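Local coordinates for hdh assembly factor Kustc1130 (Kuenenia stuttgartiensis, PDB 6HIF), which probably serves as an assembly factor for hydrazine dehydrogenase (hdh), bound to chains of another protein in a large multi-chain, heme-containing complex, at residues K32-I38 against I96-D102; T42-G46 against T58-G62; P70-I75 against K87-E93. All coordinates share one frame; numbering follows the deposited sequence.

Contact 1 of 3, residues K32-I38 against I96-D102; sequences KLWVTAI and ILFVSLD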
ATOM      1  N   LYS Y  32     -55.815  26.220 -33.875  1.00 47.48           N
ATOM      2  CA  LYS Y  32     -55.483  25.599 -35.148  1.00 47.83           C
ATOM      3  C   LYS Y  32     -56.776  25.158 -35.825  1.00 47.76           C
ATOM      4  O   LYS Y  32     -57.550  24.395 -35.252  1.00 49.36           O
ATOM      5  CB  LYS Y  32     -54.504  24.437 -34.954  1.00 49.56           C
ATOM      6  CG  LYS Y  32     -53.361  24.375 -35.961  1.00 52.42           C
ATOM      7  CD  LYS Y  32     -52.399  23.218 -35.733  1.00 56.31           C
ATOM      8  CE  LYS Y  32     -51.287  23.137 -36.764  1.00 56.21           C
ATOM      9  NZ  LYS Y  32     -50.788  21.751 -36.945  1.00 54.66           N
ATOM     10  N   LEU Y  33     -57.006  25.671 -37.039  1.00 47.26           N
ATOM     11  CA  LEU Y  33     -58.215  25.380 -37.793  1.00 45.44           C
ATOM     12  C   LEU Y  33     -57.847  24.690 -39.102  1.00 45.95           C
ATOM     13  O   LEU Y  33     -57.106  25.240 -39.914  1.00 46.58           O
ATOM     14  CB  LEU Y  33     -58.973  26.685 -38.057  1.00 44.38           C
ATOM     15  CG  LEU Y  33     -60.242  26.559 -38.900  1.00 43.20           C
ATOM     16  CD1 LEU Y  33     -61.380  25.954 -38.093  1.00 43.49           C
ATOM     17  CD2 LEU Y  33     -60.657  27.915 -39.447  1.00 43.25           C
ATOM     18  N   TRP Y  34     -58.377  23.476 -39.279  1.00 46.13           N
ATOM     19  CA  TRP Y  34     -58.275  22.736 -40.526  1.00 44.79           C
ATOM     20  C   TRP Y  34     -59.562  22.948 -41.314  1.00 44.48           C
ATOM     21  O   TRP Y  34     -60.652  22.785 -40.764  1.00 45.46           O
ATOM     22  CB  TRP Y  34     -58.081  21.244 -40.238  1.00 45.88           C
ATOM     23  CG  TRP Y  34     -56.891  20.886 -39.399  1.00 45.71           C
ATOM     24  CD1 TRP Y  34     -56.641  21.258 -38.109  1.00 45.50           C
ATOM     25  CD2 TRP Y  34     -55.804  20.026 -39.787  1.00 44.67           C
ATOM     26  NE1 TRP Y  34     -55.465  20.708 -37.675  1.00 46.41           N
ATOM     27  CE2 TRP Y  34     -54.930  19.944 -38.680  1.00 46.04           C
ATOM     28  CE3 TRP Y  34     -55.485  19.322 -40.955  1.00 43.15           C
ATOM     29  CZ2 TRP Y  34     -53.757  19.190 -38.719  1.00 46.55           C
ATOM     30  CZ3 TRP Y  34     -54.326  18.577 -40.991  1.00 43.70           C
ATOM     31  CH2 TRP Y  34     -53.476  18.513 -39.885  1.00 44.35           C
ATOM     32  N   VAL Y  35     -59.431  23.313 -42.595  1.00 43.22           N
ATOM     33  CA  VAL Y  35     -60.595  23.450 -43.461  1.00 43.07           C
ATOM     34  C   VAL Y  35     -60.416  22.556 -44.687  1.00 43.22           C
ATOM     35  O   VAL Y  35     -59.462  22.717 -45.446  1.00 44.73           O
ATOM     36  CB  VAL Y  35     -60.885  24.915 -43.850  1.00 41.95           C
ATOM     37  CG1 VAL Y  35     -62.139  25.033 -44.703  1.00 41.52           C
ATOM     38  CG2 VAL Y  35     -60.998  25.817 -42.633  1.00 41.92           C
ATOM     39  N   THR Y  36     -61.349  21.612 -44.859  1.00 42.65           N
ATOM     40  CA  THR Y  36     -61.313  20.674 -45.970  1.00 41.56           C
ATOM     41  C   THR Y  36     -62.447  21.001 -46.938  1.00 41.73           C
ATOM     42  O   THR Y  36     -63.607  21.117 -46.536  1.00 41.08           O
ATOM     43  CB  THR Y  36     -61.377  19.223 -45.477  1.00 41.19           C
ATOM     44  OG1 THR Y  36     -60.329  19.014 -44.531  1.00 40.89           O
ATOM     45  CG2 THR Y  36     -61.257  18.212 -46.597  1.00 39.76           C
ATOM     46  N   ALA Y  37     -62.084  21.151 -48.216  1.00 41.15           N
ATOM     47  CA  ALA Y  37     -63.035  21.445 -49.275  1.00 40.95           C
ATOM     48  C   ALA Y  37     -63.345  20.165 -50.045  1.00 41.82           C
ATOM     49  O   ALA Y  37     -62.462  19.575 -50.666  1.00 42.27           O
ATOM     50  CB  ALA Y  37     -62.477  22.517 -50.181  1.00 41.07           C
ATOM     51  N   ILE Y  38     -64.615  19.753 -49.993  1.00 42.36           N
ATOM     52  CA  ILE Y  38     -65.049  18.504 -50.596  1.00 43.22           C
ATOM     53  C   ILE Y  38     -66.075  18.817 -51.681  1.00 42.99           C
ATOM     54  O   ILE Y  38     -66.839  19.771 -51.560  1.00 43.33           O
ATOM     55  CB  ILE Y  38     -65.640  17.548 -49.536  1.00 44.03           C
ATOM     56  CG1 ILE Y  38     -64.972  17.675 -48.168  1.00 45.58           C
ATOM     57  CG2 ILE Y  38     -65.598  16.112 -50.020  1.00 46.40           C
ATOM     58  CD1 ILE Y  38     -65.730  16.974 -47.066  1.00 46.54           C
ATOM     59  N   ILE Y  96     -58.415  23.300 -31.249  1.00 41.18           N
ATOM     60  CA  ILE Y  96     -58.156  22.599 -32.496  1.00 38.60           C
ATOM     61  C   ILE Y  96     -59.500  22.148 -33.060  1.00 39.18           C
ATOM     62  O   ILE Y  96     -60.252  21.443 -32.389  1.00 40.23           O
ATOM     63  CB  ILE Y  96     -57.168  21.429 -32.307  1.00 37.42           C
ATOM     64  CG1 ILE Y  96     -55.801  21.918 -31.823  1.00 37.89           C
ATOM     65  CG2 ILE Y  96     -57.039  20.625 -33.592  1.00 38.25           C
ATOM     66  CD1 ILE Y  96     -54.956  20.856 -31.166  1.00 37.68           C
ATOM     67  N   LEU Y  97     -59.802  22.598 -34.283  1.00 38.34           N
ATOM     68  CA  LEU Y  97     -61.066  22.279 -34.925  1.00 39.03           C
ATOM     69  C   LEU Y  97     -60.814  21.932 -36.388  1.00 41.22           C
ATOM     70  O   LEU Y  97     -60.107  22.653 -37.092  1.00 42.73           O
ATOM     71  CB  LEU Y  97     -62.023  23.469 -34.793  1.00 37.13           C
ATOM     72  CG  LEU Y  97     -63.432  23.256 -35.346  1.00 35.07           C
ATOM     73  CD1 LEU Y  97     -64.234  22.341 -34.438  1.00 34.95           C
ATOM     74  CD2 LEU Y  97     -64.148  24.587 -35.522  1.00 34.77           C
ATOM     75  N   PHE Y  98     -61.397  20.807 -36.814  1.00 42.21           N
ATOM     76  CA  PHE Y  98     -61.450  20.429 -38.215  1.00 41.86           C
ATOM     77  C   PHE Y  98     -62.829  20.796 -38.751  1.00 42.30           C
ATOM     78  O   PHE Y  98     -63.846  20.448 -38.153  1.00 42.62           O
ATOM     79  CB  PHE Y  98     -61.177  18.933 -38.386  1.00 41.07           C
ATOM     80  CG  PHE Y  98     -59.768  18.481 -38.092  1.00 40.38           C
ATOM     81  CD1 PHE Y  98     -59.231  18.593 -36.816  1.00 39.82           C
ATOM     82  CD2 PHE Y  98     -58.985  17.915 -39.088  1.00 38.67           C
ATOM     83  CE1 PHE Y  98     -57.937  18.169 -36.548  1.00 38.99           C
ATOM     84  CE2 PHE Y  98     -57.694  17.487 -38.817  1.00 39.33           C
ATOM     85  CZ  PHE Y  98     -57.169  17.616 -37.549  1.00 38.56           C
ATOM     86  N   VAL Y  99     -62.842  21.529 -39.869  1.00 42.36           N
ATOM     87  CA  VAL Y  99     -64.078  21.918 -40.525  1.00 42.04           C
ATOM     88  C   VAL Y  99     -64.103  21.281 -41.911  1.00 44.09           C
ATOM     89  O   VAL Y  99     -63.123  21.348 -42.658  1.00 42.05           O
ATOM     90  CB  VAL Y  99     -64.242  23.451 -40.575  1.00 40.72           C
ATOM     91  CG1 VAL Y  99     -65.356  23.883 -41.517  1.00 39.32           C
ATOM     92  CG2 VAL Y  99     -64.465  24.037 -39.191  1.00 39.66           C
ATOM     93  N   SER Y 100     -65.234  20.639 -42.224  1.00 46.17           N
ATOM     94  CA  SER Y 100     -65.413  19.959 -43.496  1.00 47.15           C
ATOM     95  C   SER Y 100     -66.613  20.552 -44.223  1.00 47.33           C
ATOM     96  O   SER Y 100     -67.746  20.421 -43.764  1.00 49.92           O
ATOM     97  CB  SER Y 100     -65.581  18.481 -43.288  1.00 48.47           C
ATOM     98  OG  SER Y 100     -65.052  17.763 -44.389  1.00 49.78           O
ATOM     99  N   LEU Y 101     -66.344  21.211 -45.355  1.00 46.33           N
ATOM    100  CA  LEU Y 101     -67.386  21.880 -46.119  1.00 45.25           C
ATOM    101  C   LEU Y 101     -67.501  21.230 -47.496  1.00 46.04           C
ATOM    102  O   LEU Y 101     -66.514  21.144 -48.227  1.00 46.18           O
ATOM    103  CB  LEU Y 101     -67.054  23.373 -46.233  1.00 42.47           C
ATOM    104  CG  LEU Y 101     -67.081  24.161 -44.924  1.00 40.98           C
ATOM    105  CD1 LEU Y 101     -66.360  25.490 -45.083  1.00 40.52           C
ATOM    106  CD2 LEU Y 101     -68.505  24.377 -44.426  1.00 39.34           C
ATOM    107  N   ASP Y 102     -68.716  20.769 -47.822  1.00 45.87           N
ATOM    108  CA  ASP Y 102     -68.997  20.180 -49.122  1.00 47.62           C
ATOM    109  C   ASP Y 102     -69.686  21.213 -50.008  1.00 48.98           C
ATOM    110  O   ASP Y 102     -70.648  21.850 -49.589  1.00 51.06           O
ATOM    111  CB  ASP Y 102     -69.844  18.913 -49.004  1.00 49.12           C
ATOM    112  CG  ASP Y 102     -69.880  18.112 -50.294  1.00 50.73           C
ATOM    113  OD1 ASP Y 102     -68.853  17.481 -50.613  1.00 50.48           O
ATOM    114  OD2 ASP Y 102     -70.929  18.136 -50.976  1.00 50.13           O
TER

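Contact 2 of 3, residues T42-G46 against T58-G62; sequences TPIVG and TGNNG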
ATOM      1  N   THR Y  42     -64.989  13.891 -52.887  1.00 49.14           N
ATOM      2  CA  THR Y  42     -63.662  14.068 -53.459  1.00 50.73           C
ATOM      3  C   THR Y  42     -63.112  15.438 -53.072  1.00 48.68           C
ATOM      4  O   THR Y  42     -63.864  16.410 -53.024  1.00 49.88           O
ATOM      5  CB  THR Y  42     -63.648  13.812 -54.974  1.00 50.52           C
ATOM      6  OG1 THR Y  42     -64.760  14.489 -55.554  1.00 51.53           O
ATOM      7  CG2 THR Y  42     -63.710  12.342 -55.327  1.00 52.32           C
ATOM      8  N   PRO Y  43     -61.796  15.552 -52.766  1.00 46.12           N
ATOM      9  CA  PRO Y  43     -61.186  16.842 -52.436  1.00 45.19           C
ATOM     10  C   PRO Y  43     -61.135  17.791 -53.631  1.00 45.45           C
ATOM     11  O   PRO Y  43     -60.864  17.367 -54.752  1.00 47.40           O
ATOM     12  CB  PRO Y  43     -59.759  16.471 -52.000  1.00 42.93           C
ATOM     13  CG  PRO Y  43     -59.486  15.142 -52.660  1.00 42.12           C
ATOM     14  CD  PRO Y  43     -60.829  14.443 -52.702  1.00 44.68           C
ATOM     15  N   ILE Y  44     -61.403  19.079 -53.372  1.00 44.54           N
ATOM     16  CA  ILE Y  44     -61.342  20.106 -54.401  1.00 42.19           C
ATOM     17  C   ILE Y  44     -59.925  20.672 -54.440  1.00 42.32           C
ATOM     18  O   ILE Y  44     -59.431  21.176 -53.433  1.00 41.62           O
ATOM     19  CB  ILE Y  44     -62.394  21.210 -54.165  1.00 39.84           C
ATOM     20  CG1 ILE Y  44     -63.797  20.637 -53.944  1.00 38.54           C
ATOM     21  CG2 ILE Y  44     -62.376  22.212 -55.308  1.00 40.26           C
ATOM     22  CD1 ILE Y  44     -64.825  21.661 -53.530  1.00 37.00           C
ATOM     23  N   VAL Y  45     -59.292  20.580 -55.616  1.00 43.83           N
ATOM     24  CA  VAL Y  45     -57.938  21.068 -55.820  1.00 46.51           C
ATOM     25  C   VAL Y  45     -58.002  22.464 -56.435  1.00 50.02           C
ATOM     26  O   VAL Y  45     -58.693  22.677 -57.432  1.00 52.96           O
ATOM     27  CB  VAL Y  45     -57.118  20.107 -56.704  1.00 47.49           C
ATOM     28  CG1 VAL Y  45     -55.703  20.616 -56.946  1.00 45.97           C
ATOM     29  CG2 VAL Y  45     -57.097  18.690 -56.138  1.00 49.92           C
ATOM     30  N   GLY Y  46     -57.277  23.406 -55.820  1.00 50.27           N
ATOM     31  CA  GLY Y  46     -57.147  24.756 -56.345  1.00 48.73           C
ATOM     32  C   GLY Y  46     -58.274  25.678 -55.886  1.00 48.13           C
ATOM     33  O   GLY Y  46     -58.449  26.761 -56.439  1.00 47.49           O
ATOM     34  N   THR Y  58     -55.921  25.486 -51.997  1.00 51.73           N
ATOM     35  CA  THR Y  58     -55.813  24.082 -51.627  1.00 49.96           C
ATOM     36  C   THR Y  58     -54.968  23.310 -52.636  1.00 50.48           C
ATOM     37  O   THR Y  58     -55.050  23.549 -53.839  1.00 51.50           O
ATOM     38  CB  THR Y  58     -57.189  23.407 -51.522  1.00 48.84           C
ATOM     39  OG1 THR Y  58     -57.783  23.363 -52.821  1.00 49.60           O
ATOM     40  CG2 THR Y  58     -58.123  24.084 -50.544  1.00 48.49           C
ATOM     41  N   GLY Y  59     -54.171  22.370 -52.114  1.00 51.29           N
ATOM     42  CA  GLY Y  59     -53.442  21.408 -52.925  1.00 49.09           C
ATOM     43  C   GLY Y  59     -54.281  20.159 -53.177  1.00 48.22           C
ATOM     44  O   GLY Y  59     -55.498  20.247 -53.321  1.00 47.06           O
ATOM     45  N   ASN Y  60     -53.619  18.999 -53.210  1.00 50.06           N
ATOM     46  CA  ASN Y  60     -54.277  17.732 -53.491  1.00 50.92           C
ATOM     47  C   ASN Y  60     -55.158  17.310 -52.314  1.00 51.40           C
ATOM     48  O   ASN Y  60     -56.139  16.595 -52.507  1.00 53.18           O
ATOM     49  CB  ASN Y  60     -53.271  16.647 -53.886  1.00 52.79           C
ATOM     50  CG  ASN Y  60     -52.598  16.909 -55.216  1.00 53.22           C
ATOM     51  OD1 ASN Y  60     -53.010  17.792 -55.966  1.00 50.94           O
ATOM     52  ND2 ASN Y  60     -51.568  16.137 -55.522  1.00 54.93           N
ATOM     53  N   ASN Y  61     -54.795  17.757 -51.103  1.00 50.53           N
ATOM     54  CA  ASN Y  61     -55.534  17.488 -49.879  1.00 49.33           C
ATOM     55  C   ASN Y  61     -56.948  18.033 -50.001  1.00 49.57           C
ATOM     56  O   ASN Y  61     -57.895  17.418 -49.523  1.00 52.94           O
ATOM     57  CB  ASN Y  61     -54.992  18.284 -48.692  1.00 49.70           C
ATOM     58  CG  ASN Y  61     -53.617  17.863 -48.236  1.00 53.92           C
ATOM     59  OD1 ASN Y  61     -52.676  17.813 -49.028  1.00 58.22           O
ATOM     60  ND2 ASN Y  61     -53.491  17.584 -46.950  1.00 54.95           N
ATOM     61  N   GLY Y  62     -57.060  19.221 -50.600  1.00 48.95           N
ATOM     62  CA  GLY Y  62     -58.252  20.041 -50.471  1.00 47.01           C
ATOM     63  C   GLY Y  62     -58.377  20.609 -49.060  1.00 47.80           C
ATOM     64  O   GLY Y  62     -59.449  21.057 -48.661  1.00 47.21           O
TER

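Contact 3 of 3, residues P70-I75 against K87-E93; sequences PGTYAI and KEVSLEE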
ATOM      1  N   PRO Y  70     -57.233  33.769 -30.892  1.00 54.22           N
ATOM      2  CA  PRO Y  70     -58.624  33.638 -30.456  1.00 53.28           C
ATOM      3  C   PRO Y  70     -59.524  34.719 -31.048  1.00 53.34           C
ATOM      4  O   PRO Y  70     -59.095  35.857 -31.223  1.00 56.15           O
ATOM      5  CB  PRO Y  70     -58.527  33.822 -28.934  1.00 53.60           C
ATOM      6  CG  PRO Y  70     -57.146  33.311 -28.587  1.00 53.30           C
ATOM      7  CD  PRO Y  70     -56.283  33.707 -29.767  1.00 54.45           C
ATOM      8  N   GLY Y  71     -60.768  34.340 -31.362  1.00 53.12           N
ATOM      9  CA  GLY Y  71     -61.754  35.261 -31.903  1.00 53.37           C
ATOM     10  C   GLY Y  71     -62.746  34.560 -32.826  1.00 53.05           C
ATOM     11  O   GLY Y  71     -62.625  33.364 -33.074  1.00 53.65           O
ATOM     12  N   THR Y  72     -63.726  35.322 -33.324  1.00 53.21           N
ATOM     13  CA  THR Y  72     -64.723  34.817 -34.254  1.00 52.66           C
ATOM     14  C   THR Y  72     -64.277  35.120 -35.685  1.00 53.29           C
ATOM     15  O   THR Y  72     -63.848  36.231 -35.982  1.00 57.30           O
ATOM     16  CB  THR Y  72     -66.111  35.377 -33.921  1.00 52.04           C
ATOM     17  OG1 THR Y  72     -66.369  35.084 -32.548  1.00 50.38           O
ATOM     18  CG2 THR Y  72     -67.213  34.798 -34.782  1.00 52.36           C
ATOM     19  N   TYR Y  73     -64.382  34.114 -36.560  1.00 53.21           N
ATOM     20  CA  TYR Y  73     -63.904  34.204 -37.929  1.00 53.57           C
ATOM     21  C   TYR Y  73     -64.996  33.736 -38.887  1.00 56.31           C
ATOM     22  O   TYR Y  73     -65.893  32.990 -38.498  1.00 60.46           O
ATOM     23  CB  TYR Y  73     -62.657  33.336 -38.119  1.00 52.52           C
ATOM     24  CG  TYR Y  73     -61.425  33.815 -37.396  1.00 53.81           C
ATOM     25  CD1 TYR Y  73     -61.192  33.482 -36.070  1.00 54.12           C
ATOM     26  CD2 TYR Y  73     -60.480  34.595 -38.044  1.00 55.00           C
ATOM     27  CE1 TYR Y  73     -60.058  33.922 -35.402  1.00 54.15           C
ATOM     28  CE2 TYR Y  73     -59.338  35.037 -37.393  1.00 54.60           C
ATOM     29  CZ  TYR Y  73     -59.126  34.699 -36.069  1.00 53.32           C
ATOM     30  OH  TYR Y  73     -58.003  35.131 -35.425  1.00 51.61           O
ATOM     31  N   ALA Y  74     -64.897  34.183 -40.144  1.00 56.61           N
ATOM     32  CA  ALA Y  74     -65.765  33.713 -41.212  1.00 55.19           C
ATOM     33  C   ALA Y  74     -64.944  32.905 -42.219  1.00 56.00           C
ATOM     34  O   ALA Y  74     -64.011  33.424 -42.833  1.00 54.41           O
ATOM     35  CB  ALA Y  74     -66.470  34.881 -41.858  1.00 52.22           C
ATOM     36  N   ILE Y  75     -65.287  31.617 -42.350  1.00 56.07           N
ATOM     37  CA  ILE Y  75     -64.659  30.738 -43.324  1.00 56.83           C
ATOM     38  C   ILE Y  75     -65.470  30.817 -44.615  1.00 58.79           C
ATOM     39  O   ILE Y  75     -66.695  30.702 -44.591  1.00 58.97           O
ATOM     40  CB  ILE Y  75     -64.562  29.288 -42.803  1.00 56.16           C
ATOM     41  CG1 ILE Y  75     -63.932  29.213 -41.410  1.00 56.53           C
ATOM     42  CG2 ILE Y  75     -63.826  28.397 -43.794  1.00 55.86           C
ATOM     43  CD1 ILE Y  75     -64.206  27.914 -40.685  1.00 56.98           C
ATOM     44  N   LYS Y  87     -69.026  29.305 -43.394  1.00 61.11           N
ATOM     45  CA  LYS Y  87     -69.245  28.901 -42.014  1.00 62.05           C
ATOM     46  C   LYS Y  87     -68.546  29.883 -41.076  1.00 61.59           C
ATOM     47  O   LYS Y  87     -67.390  30.247 -41.292  1.00 59.77           O
ATOM     48  CB  LYS Y  87     -68.765  27.467 -41.768  1.00 62.94           C
ATOM     49  CG  LYS Y  87     -69.454  26.759 -40.610  1.00 65.43           C
ATOM     50  CD  LYS Y  87     -68.699  25.564 -40.088  1.00 68.56           C
ATOM     51  CE  LYS Y  87     -69.386  24.925 -38.899  1.00 70.96           C
ATOM     52  NZ  LYS Y  87     -68.475  24.009 -38.172  1.00 75.13           N
ATOM     53  N   GLU Y  88     -69.268  30.304 -40.030  1.00 62.05           N
ATOM     54  CA  GLU Y  88     -68.725  31.192 -39.016  1.00 62.88           C
ATOM     55  C   GLU Y  88     -68.326  30.362 -37.801  1.00 60.94           C
ATOM     56  O   GLU Y  88     -69.079  29.494 -37.363  1.00 63.74           O
ATOM     57  CB  GLU Y  88     -69.746  32.268 -38.647  1.00 67.92           C
ATOM     58  CG  GLU Y  88     -69.127  33.488 -37.993  1.00 73.79           C
ATOM     59  CD  GLU Y  88     -70.142  34.507 -37.506  1.00 82.45           C
ATOM     60  OE1 GLU Y  88     -70.998  34.927 -38.319  1.00 86.39           O
ATOM     61  OE2 GLU Y  88     -70.083  34.869 -36.312  1.00 84.82           O
ATOM     62  N   VAL Y  89     -67.132  30.641 -37.269  1.00 58.27           N
ATOM     63  CA  VAL Y  89     -66.531  29.818 -36.232  1.00 57.53           C
ATOM     64  C   VAL Y  89     -65.930  30.725 -35.159  1.00 55.82           C
ATOM     65  O   VAL Y  89     -65.214  31.670 -35.482  1.00 55.53           O
ATOM     66  CB  VAL Y  89     -65.490  28.853 -36.838  1.00 58.08           C
ATOM     67  CG1 VAL Y  89     -64.427  28.421 -35.840  1.00 58.43           C
ATOM     68  CG2 VAL Y  89     -66.153  27.640 -37.474  1.00 58.55           C
ATOM     69  N   SER Y  90     -66.245  30.424 -33.889  1.00 53.77           N
ATOM     70  CA  SER Y  90     -65.671  31.110 -32.739  1.00 51.27           C
ATOM     71  C   SER Y  90     -64.594  30.237 -32.097  1.00 49.16           C
ATOM     72  O   SER Y  90     -64.887  29.162 -31.585  1.00 48.87           O
ATOM     73  CB  SER Y  90     -66.735  31.475 -31.737  1.00 51.92           C
ATOM     74  OG  SER Y  90     -67.574  32.506 -32.237  1.00 55.25           O
ATOM     75  N   LEU Y  91     -63.347  30.719 -32.122  1.00 48.50           N
ATOM     76  CA  LEU Y  91     -62.212  29.956 -31.632  1.00 48.13           C
ATOM     77  C   LEU Y  91     -61.699  30.568 -30.333  1.00 50.60           C
ATOM     78  O   LEU Y  91     -61.515  31.778 -30.236  1.00 51.56           O
ATOM     79  CB  LEU Y  91     -61.112  29.947 -32.700  1.00 46.09           C
ATOM     80  CG  LEU Y  91     -61.417  29.136 -33.957  1.00 45.10           C
ATOM     81  CD1 LEU Y  91     -60.361  29.384 -35.025  1.00 44.85           C
ATOM     82  CD2 LEU Y  91     -61.522  27.654 -33.636  1.00 43.99           C
ATOM     83  N   GLU Y  92     -61.471  29.700 -29.344  1.00 54.52           N
ATOM     84  CA  GLU Y  92     -60.900  30.079 -28.061  1.00 56.49           C
ATOM     85  C   GLU Y  92     -59.391  29.859 -28.115  1.00 55.76           C
ATOM     86  O   GLU Y  92     -58.847  29.511 -29.159  1.00 57.42           O
ATOM     87  CB  GLU Y  92     -61.514  29.232 -26.944  1.00 61.15           C
ATOM     88  CG  GLU Y  92     -63.013  29.412 -26.787  1.00 65.82           C
ATOM     89  CD  GLU Y  92     -63.409  30.747 -26.181  1.00 71.51           C
ATOM     90  OE1 GLU Y  92     -64.109  31.516 -26.865  1.00 73.45           O
ATOM     91  OE2 GLU Y  92     -63.014  31.013 -25.028  1.00 78.65           O
ATOM     92  N   GLU Y  93     -58.726  30.050 -26.972  1.00 55.56           N
ATOM     93  CA  GLU Y  93     -57.291  29.858 -26.865  1.00 54.04           C
ATOM     94  C   GLU Y  93     -56.973  28.368 -26.938  1.00 52.92           C
ATOM     95  O   GLU Y  93     -57.561  27.567 -26.214  1.00 52.61           O
ATOM     96  CB  GLU Y  93     -56.782  30.467 -25.559  1.00 56.70           C
ATOM     97  CG  GLU Y  93     -55.283  30.324 -25.368  1.00 58.29           C
ATOM     98  CD  GLU Y  93     -54.757  30.731 -24.002  1.00 60.02           C
ATOM     99  OE1 GLU Y  93     -53.558  30.500 -23.748  1.00 61.50           O
ATOM    100  OE2 GLU Y  93     -55.544  31.276 -23.192  1.00 59.27           O
TER

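Contact 1 of 3, residues K32-I38 against I96-D102
K32-I38 and I96-D102 pair side by side as parallel strands, in step from K32 beside I96 to I38 beside D102. Their axes approach to 4.6 Å and diverge by 15°, and six backbone hydrogen bonds join them. K32 O accepts L97 N; W34 uses both its N and O, toward L97 O and V99 N; T36 does the same with V99 O and L101 N; I38 N closes the ladder on L101 O. W34 and T36 each bond the two residues flanking their register partners, the pattern of parallel pairing.

On one face the aromatic pair W34 and F98 dominates. In both, CG lies anti to the carbonyl carbon (chi1 -58° in W34), which sends the two side chains the same way from adjacent strands. The five-membered ring of W34 stacks face to face on the F98 ring, with centroids 3.7 Å apart and planes within 12°. F98 CE2 sits over the rim of the indole, and W34 CB makes a CH-pi contact over the phenyl face, 4.0 Å from its centroid.

The opposite face is aliphatic. L33 CD1 touches L97 CD2 at 4.0 Å and, crossing obliquely, V99 CG2 at 3.8 Å, while V35 CG1 approaches L101 CD1 at 4.3 Å.

Polar ends on the aromatic face look elsewhere: S100 OG bonds the backbone of another protein's chain, and K32 NZ forms a salt bridge to an acidic side chain there. W34 also lies about 4 Å from a bound heme c, side chain to nearest atom. The chemistry is thus two-sided: the leucines and valines serve the protein's own core, whereas the face with the ring stack, K32 and S100 is turned to a chain of another protein, T36 OG1 being answered by T63 OG1 of its own chain.

Contact 2 of 3, residues T42-G46 against T58-G62
A chi1 of 66° sets T58 OG1 between its own backbone N and carbonyl carbon, and from there the hydroxyl gives its proton to I44 O at 2.8 Å. The same oxygen receives weak bonds from G46 N and, just beyond the segment, from A47 N. The firmer partner of G46 N is T58 O, 3.0 Å away, although the N-H lies well above that carbonyl's plane. One threonine therefore holds I44 and G46 through both its side chain and its backbone. With the hydroxyl gone, as in an alanine here, I44 O is likely to lose this donor and the turn at 44-46 to be less firmly held.

V45 has CG1 anti to its backbone N (chi1 179°), and its two methyls straddle G59 O, each 3.6 Å from it; CG2 also meets N60 CA at 4.0 Å. P43 lays CG against N60 O at 3.7 Å. Beside P43, G62 has a positive phi of 70°, and a beta carbon there would press on P43 CB and I44 N. With N-H and hydroxyl donors answering carbonyls, the contact implies a junction of the turn after strand 42-43 with the loop before strand 63-68, held by the T58 hydroxyl together with backbone groups.

Contact 3 of 3, residues P70-I75 against K87-E93
P70-I75 and K87-E93 form an antiparallel pairing within the hairpin of strands 71-79 and 83-91, from G71 opposite L91 to I75 opposite K87. The evidence is three hydrogen-bonded pairs, G71/L91, Y73/V89 and I75/K87, each closed by two reciprocal N-H to O bonds, with strand axes at 158°. G71 opens the ladder with a phi of 150°, a backbone shape in which a beta carbon would jam against the carbonyl of P70. Beyond the ladder P70 CG rests on E93 CA at 3.9 Å.

The face carrying T72, A74, E88 and S90 is largely polar. In the non-hydrogen-bonded pair of T72 and S90, T72 OG1 and S90 OG share a hydrogen bond of 2.9 Å. An E88 carboxylate oxygen, OE2, lies against the T72 methyl CG2. The other face is mostly apolar: I75 CD1 meets V89 CG2 at 3.8 Å, and Y73 CD1 meets L91 CD1 at 4.3 Å. Y73 OH itself bonds R69 O, and K87 NZ makes a salt bridge with an acidic side chain of another protein's chain.

This second face is turned to the core. I75 packs on L33 and V35 of strand 31-39 and on I49 and V51 of strand 48-51, V89 lies on L97 of strand 96-102, and Y73 and L91 both reach L68 of strand 63-68.

In the fold
Contact 1 lies near the middle of this all-beta chain and pairs an early strand with the last one; contacts 2 and 3 fall, in that order, between its two halves in sequence. Their centres each lie 12 Å from that of contact 1 but 22 Å from one another, on opposite sides of the chain's centre. Contact 2 starts on strand 42-43, the neighbour of strand 31-39 in the mixed sheet of contact 1, with A37 hydrogen-bonded to both I44 and G62. Contact 3 belongs to the antiparallel sheet, whose I75 and V89 pack on L33, V35 and L97. The two sheets thus face each other across one apolar core, and the C56-C64 disulfide ties strand 54-57 to strand 63-68.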